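DynF (Micromonospora chersina, PDB 6UBL) is of unknown function but belongs to the dynemicin (enediyne) biosynthetic pathway and encloses a palmitic acid in a beta barrel, so it probably binds a long, hydrophobic pathway molecule. Local coordinates at residues P170-L181 against A193-N201. Sequence-based numbering, arbitrary orientation. Where two conformers were deposited one is given.
Sequences PGKGQIYRMMPL and AYLTSLRFN. With PLM (palmitic acid), chain C.
Phe200 lays one face of its ring over Gly171, whose CA sits 3.7 Å from the ring centroid in a CH-pi contact, 17° off the normal. With chi1 at 68°, CG stands between the backbone N and carbonyl carbon, and the ring folds across the neighbouring strand at a residue without a side chain. Its CZ also meets C7 of the bound palmitic acid at 3.6 Å, and Leu198 CD1 approaches CF of the same lipid equally closely. Antiparallel pairing holds this end through Gly171 N to Phe200 O (2.8 Å) and the reciprocal bond, then Gly173 N to Leu198 O. A short loop then interrupts the strand: water 1 links Gly173 O to Leu198 N, water 2 joins Ile175 O to Thr196 O, and the Ile175 side chain crosses that of Leu195 at about a right angle, CD1 3.6 Å from Leu195 CD2. Pairing resumes with two bonds between Met179 and Leu195. On the face opposite Leu195, Tyr194 has Met178 alongside in a Met-aromatic contact, SD obliquely placed 4.7 Å from the ring centroid. Arg177 forms salt bridges with Asp119, Glu124 and Asp159 of the second subunit. One hairpin thus combines lipid-touching Phe200 and Leu198 with a water-bridged interruption presenting Arg177 to the second subunit.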
# COMPACT_ATOMS: atom_id res chain seq x y z
N PRO A 170 -9.97 -8.52 16.07
CA PRO A 170 -8.58 -8.07 15.93
C PRO A 170 -8.23 -7.86 14.46
O PRO A 170 -8.75 -8.53 13.56
CB PRO A 170 -7.78 -9.24 16.50
CG PRO A 170 -8.63 -10.45 16.19
CD PRO A 170 -10.06 -9.97 16.37
N GLY A 171 -7.31 -6.91 14.23
CA GLY A 171 -6.83 -6.59 12.91
C GLY A 171 -5.37 -6.20 12.94
O GLY A 171 -4.76 -6.11 14.00
N LYS A 172 -4.82 -5.99 11.75
CA LYS A 172 -3.40 -5.71 11.60
C LYS A 172 -3.19 -4.63 10.54
O LYS A 172 -4.00 -4.47 9.63
CB LYS A 172 -2.62 -6.96 11.16
CG LYS A 172 -2.95 -8.22 11.94
CD LYS A 172 -2.05 -9.39 11.54
CE LYS A 172 -2.62 -10.71 12.05
NZ LYS A 172 -1.68 -11.84 11.80
N GLY A 173 -2.07 -3.92 10.67
CA GLY A 173 -1.58 -3.08 9.60
C GLY A 173 -0.59 -3.93 8.83
O GLY A 173 0.27 -4.59 9.42
N GLN A 174 -0.76 -3.98 7.51
CA GLN A 174 0.09 -4.80 6.64
C GLN A 174 1.25 -3.94 6.17
O GLN A 174 1.17 -3.22 5.17
CB GLN A 174 -0.72 -5.39 5.50
CG GLN A 174 -1.86 -6.25 6.01
CD GLN A 174 -1.40 -7.45 6.83
OE1 GLN A 174 -0.25 -7.89 6.72
NE2 GLN A 174 -2.29 -7.98 7.65
N ILE A 175 2.30 -3.94 6.98
CA ILE A 175 3.50 -3.14 6.75
C ILE A 175 4.67 -4.11 6.65
O ILE A 175 4.98 -4.83 7.61
CB ILE A 175 3.72 -2.14 7.89
CG1 ILE A 175 2.53 -1.17 7.96
CG2 ILE A 175 5.04 -1.43 7.71
CD1 ILE A 175 2.37 -0.49 9.31
N TYR A 176 5.33 -4.13 5.49
CA TYR A 176 6.51 -4.98 5.32
C TYR A 176 7.73 -4.15 5.71
O TYR A 176 8.21 -3.32 4.92
CB TYR A 176 6.60 -5.59 3.92
CG TYR A 176 7.70 -6.62 3.84
CD1 TYR A 176 7.57 -7.87 4.44
CD2 TYR A 176 8.89 -6.35 3.14
CE1 TYR A 176 8.58 -8.80 4.38
CE2 TYR A 176 9.89 -7.28 3.07
CZ TYR A 176 9.75 -8.52 3.69
OH TYR A 176 10.74 -9.44 3.62
N ARG A 177 8.21 -4.36 6.94
CA ARG A 177 9.44 -3.78 7.46
C ARG A 177 9.34 -2.30 7.80
O ARG A 177 9.76 -1.89 8.89
CB ARG A 177 10.61 -4.06 6.52
CG ARG A 177 10.73 -5.54 6.18
CD ARG A 177 12.06 -5.84 5.53
NE ARG A 177 13.05 -6.19 6.54
CZ ARG A 177 14.27 -6.63 6.26
NH1 ARG A 177 14.67 -6.73 5.00
NH2 ARG A 177 15.11 -6.93 7.24
N MET A 178 8.77 -1.48 6.91
CA MET A 178 8.72 -0.05 7.17
C MET A 178 7.70 0.64 6.27
O MET A 178 7.50 0.25 5.10
CB MET A 178 10.11 0.59 6.98
CG MET A 178 10.59 0.62 5.52
SD MET A 178 12.31 1.12 5.23
CE MET A 178 13.17 -0.36 5.75
N MET A 179 7.06 1.67 6.83
CA MET A 179 6.12 2.55 6.13
C MET A 179 6.60 3.98 6.35
O MET A 179 6.64 4.44 7.52
CB MET A 179 4.71 2.37 6.73
CG MET A 179 3.82 3.61 6.72
SD MET A 179 3.15 3.97 5.08
CE MET A 179 2.23 2.48 4.73
N PRO A 180 6.96 4.72 5.30
CA PRO A 180 7.49 6.08 5.52
C PRO A 180 6.43 7.05 6.05
O PRO A 180 5.28 7.05 5.63
CB PRO A 180 7.97 6.51 4.13
CG PRO A 180 8.00 5.26 3.29
CD PRO A 180 6.95 4.35 3.87
N LEU A 181 6.85 7.88 7.00
CA LEU A 181 6.06 8.99 7.53
C LEU A 181 6.78 10.30 7.25
O LEU A 181 7.96 10.44 7.58
CB LEU A 181 5.79 8.82 9.02
CG LEU A 181 5.03 7.54 9.39
CD1 LEU A 181 4.89 7.44 10.91
CD2 LEU A 181 3.67 7.46 8.71
N ALA A 193 10.22 9.58 10.04
CA ALA A 193 10.08 8.38 10.85
C ALA A 193 9.44 7.31 9.98
O ALA A 193 8.97 7.59 8.87
CB ALA A 193 9.23 8.65 12.10
N TYR A 194 9.44 6.09 10.49
CA TYR A 194 8.79 4.98 9.83
C TYR A 194 7.89 4.26 10.82
O TYR A 194 8.29 3.99 11.95
CB TYR A 194 9.85 4.00 9.27
CG TYR A 194 10.75 4.65 8.25
CD1 TYR A 194 11.87 5.36 8.64
CD2 TYR A 194 10.46 4.57 6.90
CE1 TYR A 194 12.70 5.97 7.72
CE2 TYR A 194 11.28 5.17 5.96
CZ TYR A 194 12.39 5.87 6.37
OH TYR A 194 13.20 6.47 5.43
N LEU A 195 6.69 3.95 10.37
CA LEU A 195 5.80 3.05 11.10
C LEU A 195 6.23 1.64 10.72
O LEU A 195 6.19 1.26 9.54
CB LEU A 195 4.37 3.33 10.68
CG LEU A 195 3.21 2.54 11.31
CD1 LEU A 195 3.11 2.87 12.79
CD2 LEU A 195 1.93 2.90 10.57
N THR A 196 6.67 0.86 11.71
CA THR A 196 7.21 -0.47 11.44
C THR A 196 6.23 -1.59 11.76
O THR A 196 6.42 -2.71 11.27
CB THR A 196 8.52 -0.70 12.21
OG1 THR A 196 8.31 -0.52 13.60
CG2 THR A 196 9.60 0.26 11.72
N SER A 197 5.24 -1.34 12.62
CA SER A 197 4.19 -2.32 12.84
C SER A 197 2.99 -1.63 13.45
O SER A 197 3.11 -0.57 14.07
CB SER A 197 4.65 -3.48 13.72
OG SER A 197 4.78 -3.06 15.06
N LEU A 198 1.83 -2.25 13.29
CA LEU A 198 0.58 -1.75 13.85
C LEU A 198 -0.35 -2.93 13.99
O LEU A 198 -0.54 -3.70 13.04
CB LEU A 198 -0.02 -0.69 12.92
CG LEU A 198 -1.19 0.11 13.51
CD1 LEU A 198 -1.31 1.47 12.88
CD2 LEU A 198 -2.47 -0.69 13.31
N ARG A 199 -0.94 -3.08 15.18
CA ARG A 199 -1.99 -4.04 15.43
C ARG A 199 -3.13 -3.28 16.08
O ARG A 199 -2.92 -2.25 16.73
CB ARG A 199 -1.47 -5.14 16.36
CG ARG A 199 -0.15 -5.73 15.86
CD ARG A 199 0.27 -6.98 16.60
NE ARG A 199 0.83 -7.97 15.68
CZ ARG A 199 0.14 -8.99 15.18
NH1 ARG A 199 -1.13 -9.16 15.51
NH2 ARG A 199 0.72 -9.84 14.35
N PHE A 200 -4.36 -3.77 15.88
CA PHE A 200 -5.51 -3.07 16.42
C PHE A 200 -6.61 -4.06 16.78
O PHE A 200 -6.58 -5.22 16.37
CB PHE A 200 -6.02 -1.96 15.48
CG PHE A 200 -6.63 -2.44 14.18
CD1 PHE A 200 -8.00 -2.69 14.08
CD2 PHE A 200 -5.85 -2.63 13.05
CE1 PHE A 200 -8.56 -3.12 12.89
CE2 PHE A 200 -6.41 -3.05 11.86
CZ PHE A 200 -7.77 -3.30 11.78
N ASN A 201 -7.56 -3.57 17.56
CA ASN A 201 -8.78 -4.29 17.86
C ASN A 201 -9.95 -3.35 17.65
O ASN A 201 -9.92 -2.21 18.11
CB ASN A 201 -8.83 -4.78 19.31
CG ASN A 201 -7.75 -5.76 19.63
OD1 ASN A 201 -7.77 -6.90 19.19
ND2 ASN A 201 -6.77 -5.31 20.41
C1 PLM C . -17.59 -1.63 9.03
O1 PLM C . -17.85 -0.49 9.61
O2 PLM C . -18.42 -2.47 8.80
C2 PLM C . -16.14 -1.80 8.68
C3 PLM C . -15.16 -1.51 9.78
C4 PLM C . -13.78 -1.78 9.27
C5 PLM C . -12.71 -0.94 9.87
C6 PLM C . -11.37 -1.20 9.24
C7 PLM C . -10.28 -1.26 10.28
C8 PLM C . -10.34 -0.09 11.23
C9 PLM C . -10.11 1.24 10.57
CA PLM C . -8.67 1.66 10.63
CB PLM C . -8.28 2.19 11.99
CC PLM C . -7.35 3.36 11.90
CD PLM C . -5.93 3.08 12.31
CE PLM C . -4.97 3.99 11.59
CF PLM C . -3.64 4.16 12.24
CG PLM C . -2.76 5.09 11.47
O HOH W 1 2.11 -4.49 11.39
O HOH W 2 4.64 -4.79 10.32